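Local coordinates for surface layer protein (Geobacillus stearothermophilus, PDB 4UJ7), which self-assembles into the crystalline surface layer that coats the bacterial cell, binding calcium, and is represented here by its fifth and sixth domains, at residues A[116-121]-A[137-142]; A[133-138]-A[183-188]; A[197-202]-A[209-214]. One frame throughout, in Å; residues are numbered along the deposited sequence.

Contact 1 of 3, residues A[116-121]-A[137-142]; sequences KVLDDG and QLKVYA. With CA (calcium ion), chain C.
K116, V117 and L118 pack closely against Q137, L138 and K139 as an antiparallel pair, held by backbone bonds such as K116 N to K139 O at 2.8 Å and L118 N to Q137 O at 2.9 Å. On one face V117 CG2 lies 3.8 Å from L138 CD2, two branched apolar groups side by side, with V211 of strand 206-216 against both. On the other, K116 CB sits at the edge of the buried Y141 ring, 3.7 Å from CE2, and L118 CD1 is 4.1 Å from K139 CG; K139 NZ reaches on to salt bridges with D152 and D181.

The open side is the turn, where D120 is exposed and water reaches the metal. D119 CG lies between its backbone N and carbonyl carbon (chi1 65°), near the neighbouring strand. OD1 accepts Q137 N at 3.0 Å, the donor 63° out of the carboxylate plane, while OD2 binds calcium at 2.4 Å. D120 OD1 (2.5 Å), K122 O, N133 OD1, D135 O and two waters complete the shell. Paired strands with one face turned to a second sheet are characteristic of a Big-like beta sandwich, here running directly into a calcium site.

Contact 2 of 3, residues A[133-138]-A[183-188]; sequences NNDVQL and VYVITD. With CA (calcium ion), chain C; CA (calcium ion), chain B.
V136 and L138 pair with I186 and Y184 in an antiparallel arrangement, the strand axes running 160° apart and approaching to 4.6 Å. Each hydrogen-bonded pair is joined by two N-H...O=C bonds; the straightest, I186 N to V136 O, measures 2.8 Å with 175° at the hydrogen. Q137 and V185 face each other between them as a non-hydrogen-bonded pair.

V136, L138 and I186 share the inner face. I186 CB meets V136 CB at 3.9 Å, and I186 CG1, anti to its own carbonyl carbon (chi1 -43°), approaches L138 CD1 to 4.0 Å. V136 and I186, beta-branched and so suited to the extended backbone, pack on I123, while L138 and I186 pack on L199. Y184 directs its ring away, toward V157 and K175, and its OH finds its polar partner at I159. On the opposite face, V183 CG1 rests against CB and CG of Q137, and D135 OD2 stands 3.9 Å from V185 CG1.

Beyond the paired residues the chain turns to calcium. N133 OD1 binds one ion at 2.3 Å and N134 OD1 a second at 2.4 Å. D135 serves the first ion through its backbone O, at 2.4 Å, whereas its carboxylate OD1 accepts from a water of the same metal shell. Another water bridges N134 O and D188 N. Since D135 O and V136 N belong to one peptide, calcium on that oxygen would be expected to polarise the group and strengthen V136 N as donor to I186 O, coupling metal binding to strand pairing.

Contact 3 of 3, residues A[197-202]-A[209-214]; sequences ETLTVK and GTVDVE. With CA (calcium ion), chain D.
T198 and D212 approach through their first torsions: T198 OG1 stands anti to its carbonyl carbon (chi1 -60°), D212 CG is likewise anti to its own (chi1 -79°), and the rotation of the carboxylate then presents OD1. The hydroxyl donates to D212 OD1 at 2.8 Å, coming from above the carboxylate plane, 36° out of it. This non-hydrogen-bonded pair of the antiparallel hairpin lies between the hydrogen-bonded pairs E197 with V213 and L199 with V211, adding a side-chain bond where the backbones make none. Both residues are exposed, and a small hydroxyl opposite a short carboxylate suits the close spacing. On the same face T198 CG2 packs on T210 CB at 3.8 Å, and T200 OG1 lies the same distance from T210 CG2, T200 and T210 pointing the same way. Their hydroxyls suit an outward surface.

The inner face is apolar. L199 CD1 meets V213 CG1 at 3.8 Å, the two side chains crossing at about a right angle, and L199 CB lies 4.1 Å from V211 CG1. L138 packs on L199 and V211, V136 on V213, and V140 on V201, so this face is turned to strand 135-144. Opposite V201 stands G209, which has no side chain to add; V201 N bonds to G209 O at 2.9 Å, whereas the return bond is long and weak.

E197 begins on this inner face, but its chain bends at chi2 and its end leads away to calcium. OE1 at 2.6 Å and OE2 at 2.5 Å hold the ion as a bidentate carboxylate, with E162, D165, N167, V169 O and a water as further ligands. A beta hairpin with one polar and one apolar face is characteristic of a Big-like sandwich sheet, here carrying a calcium site at its margin.

In the fold
All three contacts belong to the second Big-like domain of this fragment. Contacts 1 and 2 lie in one antiparallel sheet, centres 9 Å apart, and share strand 135-144, which pairs with 110-117 in the first and 181-188 in the second. Contact 2 begins on the stretch where contact 1 ends, sharing Q137 and L138, and contact 3 follows both, in the facing sheet, 11 Å from contact 1 and 12 Å from contact 2 between centres. L138 CD1, 4.0 Å from L199 CD1, joins the sheets through the core, and G121 O probably accepts E214 N. The calcium ions bind at the edges of the sandwich, two beside the strand ends of contacts 1 and 2 and one at E197.

Contact 1 of 3, residues A[116-121]-A[137-142]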
ATOM      1  N   LYS A 116       3.341   3.442   5.350  1.00 19.79           N
ATOM      2  CA  LYS A 116       2.543   2.470   4.638  1.00 19.81           C
ATOM      3  C   LYS A 116       3.394   1.504   3.800  1.00 18.20           C
ATOM      4  O   LYS A 116       4.195   1.940   2.973  1.00 17.81           O
ATOM      5  CB  LYS A 116       1.593   3.218   3.708  1.00 20.81           C
ATOM      6  CG  LYS A 116       0.707   2.312   2.905  1.00 23.85           C
ATOM      7  CD  LYS A 116      -0.608   2.130   3.615  1.00 26.77           C
ATOM      8  CE  LYS A 116      -1.442   1.120   2.854  1.00 28.09           C
ATOM      9  NZ  LYS A 116      -1.044  -0.258   3.250  1.00 32.82           N
ATOM     10  N   VAL A 117       3.194   0.203   4.006  1.00 17.66           N
ATOM     11  CA  VAL A 117       3.836  -0.838   3.181  1.00 17.06           C
ATOM     12  C   VAL A 117       2.882  -1.196   2.051  1.00 16.93           C
ATOM     13  O   VAL A 117       1.776  -1.708   2.303  1.00 17.80           O
ATOM     14  CB  VAL A 117       4.154  -2.094   4.023  1.00 16.85           C
ATOM     15  CG1 VAL A 117       4.753  -3.213   3.165  1.00 17.11           C
ATOM     16  CG2 VAL A 117       5.056  -1.739   5.191  1.00 17.36           C
ATOM     17  N   LEU A 118       3.300  -0.935   0.815  1.00 15.95           N
ATOM     18  CA  LEU A 118       2.413  -1.121  -0.350  1.00 17.35           C
ATOM     19  C   LEU A 118       2.356  -2.562  -0.847  1.00 17.45           C
ATOM     20  O   LEU A 118       1.328  -3.008  -1.369  1.00 18.00           O
ATOM     21  CB  LEU A 118       2.814  -0.186  -1.479  1.00 18.09           C
ATOM     22  CG  LEU A 118       2.698   1.324  -1.228  1.00 20.12           C
ATOM     23  CD1 LEU A 118       3.334   2.077  -2.391  1.00 21.38           C
ATOM     24  CD2 LEU A 118       1.255   1.758  -1.011  1.00 23.49           C
ATOM     25  N   ASP A 119       3.461  -3.280  -0.697  1.00 17.05           N
ATOM     26  CA  ASP A 119       3.566  -4.668  -1.146  1.00 16.77           C
ATOM     27  C   ASP A 119       3.389  -5.624   0.041  1.00 16.69           C
ATOM     28  O   ASP A 119       2.635  -5.323   0.972  1.00 17.85           O
ATOM     29  CB  ASP A 119       4.897  -4.894  -1.871  1.00 17.51           C
ATOM     30  CG  ASP A 119       6.084  -4.722  -0.956  1.00 17.28           C
ATOM     31  OD1 ASP A 119       6.114  -3.722  -0.190  1.00 17.72           O
ATOM     32  OD2 ASP A 119       6.943  -5.620  -0.984  1.00 18.41           O
ATOM     33  N   ASP A 120       4.078  -6.767   0.012  1.00 17.80           N
ATOM     34  CA  ASP A 120       4.029  -7.730   1.124  1.00 17.74           C
ATOM     35  C   ASP A 120       4.997  -7.439   2.280  1.00 17.42           C
ATOM     36  O   ASP A 120       4.959  -8.120   3.292  1.00 18.05           O
ATOM     37  CB  ASP A 120       4.224  -9.171   0.615  1.00 18.18           C
ATOM     38  CG  ASP A 120       5.636  -9.446   0.095  1.00 19.01           C
ATOM     39  OD1 ASP A 120       6.443  -8.499  -0.036  1.00 18.02           O
ATOM     40  OD2 ASP A 120       5.917 -10.631  -0.179  1.00 18.78           O
ATOM     41  N   GLY A 121       5.856  -6.429   2.128  1.00 16.59           N
ATOM     42  CA  GLY A 121       6.842  -6.115   3.176  1.00 16.39           C
ATOM     43  C   GLY A 121       8.035  -7.061   3.226  1.00 16.02           C
ATOM     44  O   GLY A 121       8.831  -7.012   4.171  1.00 15.92           O
ATOM     45  N   GLN A 137       8.048  -1.639  -1.063  0.50 15.11           N
ATOM     46  CA  GLN A 137       7.680  -0.298  -1.473  0.50 15.27           C
ATOM     47  C   GLN A 137       6.961   0.407  -0.346  0.50 15.01           C
ATOM     48  O   GLN A 137       5.999  -0.130   0.212  0.50 15.22           O
ATOM     49  CB  GLN A 137       6.749  -0.368  -2.675  0.50 16.80           C
ATOM     50  CG  GLN A 137       7.463  -0.667  -3.973  0.50 18.28           C
ATOM     51  CD  GLN A 137       6.524  -0.478  -5.134  0.50 19.57           C
ATOM     52  OE1 GLN A 137       5.461  -1.103  -5.197  0.50 21.66           O
ATOM     53  NE2 GLN A 137       6.881   0.416  -6.028  0.50 19.92           N
ATOM     54  N   LEU A 138       7.433   1.607  -0.018  1.00 14.56           N
ATOM     55  CA  LEU A 138       6.897   2.385   1.110  1.00 14.39           C
ATOM     56  C   LEU A 138       6.411   3.762   0.692  1.00 14.41           C
ATOM     57  O   LEU A 138       7.001   4.404  -0.182  1.00 14.18           O
ATOM     58  CB  LEU A 138       7.993   2.589   2.174  1.00 15.28           C
ATOM     59  CG  LEU A 138       8.634   1.318   2.736  1.00 14.37           C
ATOM     60  CD1 LEU A 138       9.800   1.702   3.638  1.00 15.89           C
ATOM     61  CD2 LEU A 138       7.640   0.426   3.479  1.00 15.15           C
ATOM     62  N   LYS A 139       5.324   4.207   1.323  1.00 14.95           N
ATOM     63  CA  LYS A 139       4.951   5.618   1.288  1.00 16.03           C
ATOM     64  C   LYS A 139       4.791   6.116   2.725  1.00 15.84           C
ATOM     65  O   LYS A 139       4.578   5.328   3.648  1.00 16.52           O
ATOM     66  CB  LYS A 139       3.660   5.843   0.487  1.00 17.19           C
ATOM     67  CG  LYS A 139       3.891   5.950  -1.019  1.00 18.24           C
ATOM     68  CD  LYS A 139       2.552   6.141  -1.730  1.00 19.56           C
ATOM     69  CE  LYS A 139       2.761   6.425  -3.207  1.00 19.20           C
ATOM     70  NZ  LYS A 139       3.395   7.748  -3.395  1.00 19.38           N
ATOM     71  N   VAL A 140       4.934   7.422   2.899  1.00 16.89           N
ATOM     72  CA  VAL A 140       4.664   8.043   4.190  1.00 17.46           C
ATOM     73  C   VAL A 140       3.595   9.117   4.000  1.00 17.57           C
ATOM     74  O   VAL A 140       3.771  10.021   3.187  1.00 17.66           O
ATOM     75  CB  VAL A 140       5.936   8.634   4.844  1.00 18.13           C
ATOM     76  CG1 VAL A 140       5.617   9.182   6.232  1.00 18.93           C
ATOM     77  CG2 VAL A 140       7.026   7.568   4.972  1.00 18.30           C
ATOM     78  N   TYR A 141       2.480   8.977   4.726  1.00 17.73           N
ATOM     79  CA  TYR A 141       1.371   9.941   4.666  1.00 18.99           C
ATOM     80  C   TYR A 141       1.286  10.836   5.885  1.00 19.33           C
ATOM     81  O   TYR A 141       1.547  10.406   7.014  1.00 19.57           O
ATOM     82  CB  TYR A 141       0.031   9.215   4.531  1.00 19.35           C
ATOM     83  CG  TYR A 141      -0.095   8.366   3.291  1.00 19.71           C
ATOM     84  CD1 TYR A 141      -0.280   8.950   2.046  1.00 20.74           C
ATOM     85  CD2 TYR A 141      -0.012   6.983   3.370  1.00 21.21           C
ATOM     86  CE1 TYR A 141      -0.389   8.176   0.901  1.00 21.01           C
ATOM     87  CE2 TYR A 141      -0.115   6.200   2.240  1.00 21.66           C
ATOM     88  CZ  TYR A 141      -0.304   6.802   1.015  1.00 21.21           C
ATOM     89  OH  TYR A 141      -0.431   6.020  -0.104  1.00 23.94           O
ATOM     90  N   ALA A 142       0.887  12.079   5.637  1.00 18.54           N
ATOM     91  CA  ALA A 142       0.426  12.971   6.697  1.00 18.37           C
ATOM     92  C   ALA A 142      -1.100  12.820   6.890  1.00 17.98           C
ATOM     93  O   ALA A 142      -1.864  12.780   5.916  1.00 17.80           O
ATOM     94  CB  ALA A 142       0.809  14.403   6.385  1.00 18.76           C
TER
HETATM   95 CA    CA C 801       7.923  -7.620  -1.787  1.00 15.05          CA
HETATM   96  O   HOH W   1       8.454  -6.978  -4.225  1.00 20.07           O
HETATM   97  O   HOH W   2       5.755  -7.983  -2.895  1.00 17.92           O

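Contact 2 of 3, residues A[133-138]-A[183-188]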
ATOM      1  N   ASN A 133      10.036 -11.326  -6.252  1.00 18.07           N
ATOM      2  CA  ASN A 133       9.641 -10.600  -5.052  1.00 17.26           C
ATOM      3  C   ASN A 133      10.868  -9.939  -4.446  1.00 15.73           C
ATOM      4  O   ASN A 133      11.351 -10.321  -3.372  1.00 16.46           O
ATOM      5  CB  ASN A 133       8.993 -11.572  -4.059  1.00 16.81           C
ATOM      6  CG  ASN A 133       8.405 -10.878  -2.840  1.00 17.18           C
ATOM      7  OD1 ASN A 133       8.296  -9.645  -2.796  1.00 17.07           O
ATOM      8  ND2 ASN A 133       8.058 -11.663  -1.829  1.00 17.24           N
ATOM      9  N   ASN A 134      11.378  -8.936  -5.153  1.00 16.44           N
ATOM     10  CA  ASN A 134      12.711  -8.419  -4.843  1.00 15.28           C
ATOM     11  C   ASN A 134      12.750  -7.024  -4.247  1.00 15.73           C
ATOM     12  O   ASN A 134      13.817  -6.404  -4.136  1.00 15.89           O
ATOM     13  CB  ASN A 134      13.591  -8.523  -6.090  1.00 15.77           C
ATOM     14  CG  ASN A 134      13.892  -9.971  -6.463  1.00 15.95           C
ATOM     15  OD1 ASN A 134      14.212 -10.807  -5.605  1.00 16.01           O
ATOM     16  ND2 ASN A 134      13.809 -10.266  -7.757  1.00 18.22           N
ATOM     17  N   ASP A 135      11.598  -6.525  -3.832  1.00 14.78           N
ATOM     18  CA  ASP A 135      11.586  -5.231  -3.168  1.00 15.61           C
ATOM     19  C   ASP A 135      10.534  -5.098  -2.088  1.00 15.30           C
ATOM     20  O   ASP A 135       9.700  -5.997  -1.899  1.00 15.74           O
ATOM     21  CB  ASP A 135      11.548  -4.062  -4.190  1.00 16.03           C
ATOM     22  CG  ASP A 135      10.172  -3.834  -4.837  1.00 17.80           C
ATOM     23  OD1 ASP A 135       9.133  -4.337  -4.365  1.00 19.54           O
ATOM     24  OD2 ASP A 135      10.138  -3.085  -5.833  1.00 20.89           O
ATOM     25  N   VAL A 136      10.630  -3.991  -1.356  1.00 14.45           N
ATOM     26  CA  VAL A 136       9.533  -3.467  -0.557  1.00 14.78           C
ATOM     27  C   VAL A 136       9.308  -2.057  -1.058  1.00 15.13           C
ATOM     28  O   VAL A 136      10.250  -1.368  -1.448  1.00 14.44           O
ATOM     29  CB  VAL A 136       9.857  -3.477   0.957  1.00 15.33           C
ATOM     30  CG1 VAL A 136       8.801  -2.736   1.768  1.00 15.39           C
ATOM     31  CG2 VAL A 136      10.011  -4.914   1.442  1.00 16.49           C
ATOM     32  N   GLN A 137       8.048  -1.639  -1.063  0.50 15.11           N
ATOM     33  CA  GLN A 137       7.680  -0.298  -1.473  0.50 15.27           C
ATOM     34  C   GLN A 137       6.961   0.407  -0.346  0.50 15.01           C
ATOM     35  O   GLN A 137       5.999  -0.130   0.212  0.50 15.22           O
ATOM     36  CB  GLN A 137       6.749  -0.368  -2.675  0.50 16.80           C
ATOM     37  CG  GLN A 137       7.463  -0.667  -3.973  0.50 18.28           C
ATOM     38  CD  GLN A 137       6.524  -0.478  -5.134  0.50 19.57           C
ATOM     39  OE1 GLN A 137       5.461  -1.103  -5.197  0.50 21.66           O
ATOM     40  NE2 GLN A 137       6.881   0.416  -6.028  0.50 19.92           N
ATOM     41  N   LEU A 138       7.433   1.607  -0.018  1.00 14.56           N
ATOM     42  CA  LEU A 138       6.897   2.385   1.110  1.00 14.39           C
ATOM     43  C   LEU A 138       6.411   3.762   0.692  1.00 14.41           C
ATOM     44  O   LEU A 138       7.001   4.404  -0.182  1.00 14.18           O
ATOM     45  CB  LEU A 138       7.993   2.589   2.174  1.00 15.28           C
ATOM     46  CG  LEU A 138       8.634   1.318   2.736  1.00 14.37           C
ATOM     47  CD1 LEU A 138       9.800   1.702   3.638  1.00 15.89           C
ATOM     48  CD2 LEU A 138       7.640   0.426   3.479  1.00 15.15           C
ATOM     49  N   VAL A 183       7.925   6.893  -4.429  1.00 15.20           N
ATOM     50  CA  VAL A 183       7.880   5.648  -3.637  1.00 15.16           C
ATOM     51  C   VAL A 183       9.282   5.402  -3.078  1.00 14.45           C
ATOM     52  O   VAL A 183      10.276   5.605  -3.788  1.00 14.28           O
ATOM     53  CB  VAL A 183       7.423   4.451  -4.505  1.00 15.74           C
ATOM     54  CG1 VAL A 183       7.409   3.163  -3.713  1.00 16.81           C
ATOM     55  CG2 VAL A 183       6.042   4.729  -5.098  1.00 16.15           C
ATOM     56  N   TYR A 184       9.383   4.978  -1.813  1.00 14.83           N
ATOM     57  CA  TYR A 184      10.690   4.583  -1.288  1.00 15.06           C
ATOM     58  C   TYR A 184      10.850   3.078  -1.543  1.00 15.23           C
ATOM     59  O   TYR A 184      10.039   2.271  -1.068  1.00 16.41           O
ATOM     60  CB  TYR A 184      10.768   4.883   0.211  1.00 15.73           C
ATOM     61  CG  TYR A 184      11.927   5.770   0.626  1.00 16.27           C
ATOM     62  CD1 TYR A 184      13.247   5.323   0.517  1.00 16.66           C
ATOM     63  CD2 TYR A 184      11.700   7.056   1.137  1.00 16.83           C
ATOM     64  CE1 TYR A 184      14.317   6.118   0.896  1.00 17.37           C
ATOM     65  CE2 TYR A 184      12.767   7.864   1.532  1.00 18.00           C
ATOM     66  CZ  TYR A 184      14.074   7.393   1.411  1.00 18.21           C
ATOM     67  OH  TYR A 184      15.149   8.180   1.793  1.00 19.42           O
ATOM     68  N   VAL A 185      11.869   2.715  -2.311  1.00 14.02           N
ATOM     69  CA  VAL A 185      12.042   1.341  -2.778  1.00 13.69           C
ATOM     70  C   VAL A 185      13.195   0.716  -2.016  1.00 14.11           C
ATOM     71  O   VAL A 185      14.319   1.238  -2.014  1.00 14.63           O
ATOM     72  CB  VAL A 185      12.273   1.299  -4.296  1.00 13.99           C
ATOM     73  CG1 VAL A 185      12.467  -0.137  -4.772  1.00 13.63           C
ATOM     74  CG2 VAL A 185      11.103   1.946  -5.028  1.00 15.03           C
ATOM     75  N   ILE A 186      12.897  -0.408  -1.372  1.00 13.49           N
ATOM     76  CA  ILE A 186      13.873  -1.130  -0.556  1.00 13.02           C
ATOM     77  C   ILE A 186      14.285  -2.403  -1.307  1.00 13.45           C
ATOM     78  O   ILE A 186      13.428  -3.178  -1.746  1.00 14.40           O
ATOM     79  CB  ILE A 186      13.257  -1.518   0.820  1.00 12.37           C
ATOM     80  CG1 ILE A 186      12.426  -0.370   1.441  1.00 12.77           C
ATOM     81  CG2 ILE A 186      14.362  -1.995   1.762  1.00 13.21           C
ATOM     82  CD1 ILE A 186      13.196   0.923   1.617  1.00 13.66           C
ATOM     83  N   THR A 187      15.588  -2.630  -1.452  1.00 13.26           N
ATOM     84  CA  THR A 187      16.085  -3.831  -2.144  1.00 13.61           C
ATOM     85  C   THR A 187      17.205  -4.483  -1.341  1.00 13.44           C
ATOM     86  O   THR A 187      17.819  -3.842  -0.483  1.00 13.39           O
ATOM     87  CB  THR A 187      16.618  -3.482  -3.538  1.00 14.21           C
ATOM     88  OG1 THR A 187      17.580  -2.428  -3.419  1.00 15.55           O
ATOM     89  CG2 THR A 187      15.476  -3.052  -4.497  1.00 14.90           C
ATOM     90  N   ASP A 188      17.461  -5.762  -1.608  1.00 13.75           N
ATOM     91  CA  ASP A 188      18.572  -6.498  -0.978  1.00 14.97           C
ATOM     92  C   ASP A 188      19.896  -5.872  -1.411  1.00 15.14           C
ATOM     93  O   ASP A 188      20.063  -5.460  -2.557  1.00 15.57           O
ATOM     94  CB  ASP A 188      18.517  -7.958  -1.417  1.00 15.92           C
ATOM     95  CG  ASP A 188      19.499  -8.848  -0.674  1.00 16.76           C
ATOM     96  OD1 ASP A 188      19.964  -8.479   0.418  1.00 16.91           O
ATOM     97  OD2 ASP A 188      19.744  -9.979  -1.176  1.00 20.36           O
TER
HETATM   98 CA    CA C 801       7.923  -7.620  -1.787  1.00 15.05          CA
HETATM   99 CA    CA B 800      14.571 -13.131  -5.472  1.00 17.60          CA
HETATM  100  O   HOH W   3      16.386  -7.178  -3.831  1.00 18.05           O
HETATM  101  O   HOH W   4      14.754 -13.233  -7.871  1.00 20.25           O
HETATM  102  O   HOH W   1       8.454  -6.978  -4.225  1.00 20.07           O
HETATM  103  O   HOH W   5      16.747 -12.154  -5.784  1.00 17.50           O
HETATM  104  O   HOH W   2       5.755  -7.983  -2.895  1.00 17.92           O

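Contact 3 of 3, residues A[197-202]-A[209-214]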
ATOM      1  N   GLU A 197      14.736  -6.267   9.358  1.00 15.20           N
ATOM      2  CA  GLU A 197      15.618  -5.108   9.375  1.00 16.13           C
ATOM      3  C   GLU A 197      14.802  -3.856   9.665  1.00 16.00           C
ATOM      4  O   GLU A 197      13.842  -3.563   8.950  1.00 15.98           O
ATOM      5  CB  GLU A 197      16.363  -4.988   8.034  1.00 15.69           C
ATOM      6  CG  GLU A 197      17.397  -3.860   7.966  1.00 16.42           C
ATOM      7  CD  GLU A 197      18.704  -4.154   8.673  1.00 16.28           C
ATOM      8  OE1 GLU A 197      18.788  -5.113   9.473  1.00 16.71           O
ATOM      9  OE2 GLU A 197      19.680  -3.421   8.402  1.00 15.92           O
ATOM     10  N   THR A 198      15.166  -3.131  10.718  1.00 16.15           N
ATOM     11  CA  THR A 198      14.450  -1.928  11.132  1.00 16.81           C
ATOM     12  C   THR A 198      14.846  -0.722  10.281  1.00 16.68           C
ATOM     13  O   THR A 198      16.026  -0.355  10.217  1.00 17.30           O
ATOM     14  CB  THR A 198      14.692  -1.639  12.635  1.00 17.58           C
ATOM     15  OG1 THR A 198      14.230  -2.761  13.385  1.00 20.10           O
ATOM     16  CG2 THR A 198      13.918  -0.402  13.087  1.00 18.95           C
ATOM     17  N   LEU A 199      13.864  -0.101   9.627  1.00 16.46           N
ATOM     18  CA  LEU A 199      14.091   1.168   8.940  1.00 15.64           C
ATOM     19  C   LEU A 199      13.554   2.328   9.740  1.00 16.32           C
ATOM     20  O   LEU A 199      12.449   2.270  10.254  1.00 16.93           O
ATOM     21  CB  LEU A 199      13.442   1.163   7.553  1.00 14.78           C
ATOM     22  CG  LEU A 199      13.810  -0.015   6.654  1.00 15.31           C
ATOM     23  CD1 LEU A 199      13.100   0.088   5.304  1.00 16.01           C
ATOM     24  CD2 LEU A 199      15.324  -0.097   6.457  1.00 16.74           C
ATOM     25  N   THR A 200      14.340   3.396   9.816  1.00 16.00           N
ATOM     26  CA  THR A 200      13.956   4.599  10.561  1.00 17.31           C
ATOM     27  C   THR A 200      13.550   5.697   9.598  1.00 17.33           C
ATOM     28  O   THR A 200      14.273   5.992   8.636  1.00 17.22           O
ATOM     29  CB  THR A 200      15.099   5.061  11.496  1.00 18.38           C
ATOM     30  OG1 THR A 200      15.427   3.976  12.373  1.00 19.66           O
ATOM     31  CG2 THR A 200      14.680   6.264  12.338  1.00 19.24           C
ATOM     32  N   VAL A 201      12.390   6.305   9.861  1.00 17.60           N
ATOM     33  CA  VAL A 201      11.855   7.345   8.999  1.00 18.40           C
ATOM     34  C   VAL A 201      11.997   8.703   9.692  1.00 18.33           C
ATOM     35  O   VAL A 201      11.474   8.892  10.794  1.00 18.51           O
ATOM     36  CB  VAL A 201      10.352   7.088   8.729  1.00 18.58           C
ATOM     37  CG1 VAL A 201       9.789   8.131   7.785  1.00 19.72           C
ATOM     38  CG2 VAL A 201      10.126   5.684   8.176  1.00 18.53           C
ATOM     39  N   LYS A 202      12.690   9.626   9.036  1.00 19.77           N
ATOM     40  CA  LYS A 202      12.959  10.950   9.605  1.00 21.45           C
ATOM     41  C   LYS A 202      12.449  12.059   8.702  1.00 22.63           C
ATOM     42  O   LYS A 202      12.498  11.948   7.480  1.00 22.16           O
ATOM     43  CB  LYS A 202      14.464  11.135   9.833  1.00 22.40           C
ATOM     44  CG  LYS A 202      15.021  10.305  10.985  1.00 24.18           C
ATOM     45  CD  LYS A 202      16.399  10.812  11.369  1.00 26.68           C
ATOM     46  CE  LYS A 202      17.179   9.767  12.142  1.00 28.98           C
ATOM     47  NZ  LYS A 202      18.622  10.134  12.135  1.00 30.56           N
ATOM     48  N   GLY A 209       9.022   7.596  12.885  1.00 21.48           N
ATOM     49  CA  GLY A 209       8.705   6.229  13.305  1.00 19.71           C
ATOM     50  C   GLY A 209       9.670   5.239  12.701  1.00 19.75           C
ATOM     51  O   GLY A 209      10.672   5.640  12.129  1.00 19.86           O
ATOM     52  N   THR A 210       9.368   3.953  12.859  1.00 19.33           N
ATOM     53  CA  THR A 210      10.134   2.866  12.252  1.00 19.67           C
ATOM     54  C   THR A 210       9.225   1.865  11.566  1.00 19.14           C
ATOM     55  O   THR A 210       8.037   1.773  11.878  1.00 18.99           O
ATOM     56  CB  THR A 210      11.029   2.120  13.268  1.00 20.05           C
ATOM     57  OG1 THR A 210      10.213   1.473  14.259  1.00 22.34           O
ATOM     58  CG2 THR A 210      12.026   3.072  13.922  1.00 21.41           C
ATOM     59  N   VAL A 211       9.784   1.117  10.618  1.00 18.41           N
ATOM     60  CA  VAL A 211       9.081   0.001   9.993  1.00 18.71           C
ATOM     61  C   VAL A 211      10.085  -1.127   9.774  1.00 18.63           C
ATOM     62  O   VAL A 211      11.221  -0.890   9.357  1.00 17.78           O
ATOM     63  CB  VAL A 211       8.373   0.420   8.671  1.00 18.64           C
ATOM     64  CG1 VAL A 211       9.369   0.926   7.627  1.00 19.32           C
ATOM     65  CG2 VAL A 211       7.499  -0.708   8.122  1.00 19.38           C
ATOM     66  N   ASP A 212       9.673  -2.351  10.083  1.00 19.38           N
ATOM     67  CA  ASP A 212      10.527  -3.509   9.886  1.00 21.06           C
ATOM     68  C   ASP A 212      10.227  -4.133   8.538  1.00 21.02           C
ATOM     69  O   ASP A 212       9.084  -4.501   8.259  1.00 25.67           O
ATOM     70  CB  ASP A 212      10.308  -4.537  10.998  1.00 22.83           C
ATOM     71  CG  ASP A 212      11.027  -4.177  12.288  1.00 24.73           C
ATOM     72  OD1 ASP A 212      11.654  -3.100  12.381  1.00 24.59           O
ATOM     73  OD2 ASP A 212      10.965  -4.994  13.229  1.00 28.56           O
ATOM     74  N   VAL A 213      11.233  -4.214   7.674  1.00 17.79           N
ATOM     75  CA  VAL A 213      11.134  -5.036   6.476  1.00 17.08           C
ATOM     76  C   VAL A 213      11.714  -6.418   6.753  1.00 16.80           C
ATOM     77  O   VAL A 213      12.448  -6.595   7.722  1.00 17.58           O
ATOM     78  CB  VAL A 213      11.793  -4.379   5.242  1.00 16.61           C
ATOM     79  CG1 VAL A 213      11.086  -3.062   4.932  1.00 18.28           C
ATOM     80  CG2 VAL A 213      13.301  -4.161   5.446  1.00 16.76           C
ATOM     81  N   GLU A 214      11.348  -7.404   5.941  1.00 16.09           N
ATOM     82  CA  GLU A 214      11.801  -8.774   6.172  1.00 17.07           C
ATOM     83  C   GLU A 214      12.464  -9.345   4.929  1.00 16.92           C
ATOM     84  O   GLU A 214      11.883  -9.313   3.838  1.00 17.08           O
ATOM     85  CB  GLU A 214      10.623  -9.672   6.585  1.00 18.79           C
ATOM     86  CG  GLU A 214      11.044 -11.059   7.071  1.00 21.20           C
ATOM     87  CD  GLU A 214       9.873 -11.978   7.390  1.00 23.04           C
ATOM     88  OE1 GLU A 214       8.706 -11.531   7.322  1.00 26.61           O
ATOM     89  OE2 GLU A 214      10.124 -13.169   7.704  1.00 25.17           O
TER
HETATM   90 CA    CA D 802      21.364  -5.134   9.120  1.00 13.69          CA
HETATM   91  O   HOH W   6      22.555  -3.577   7.707  1.00 14.95           O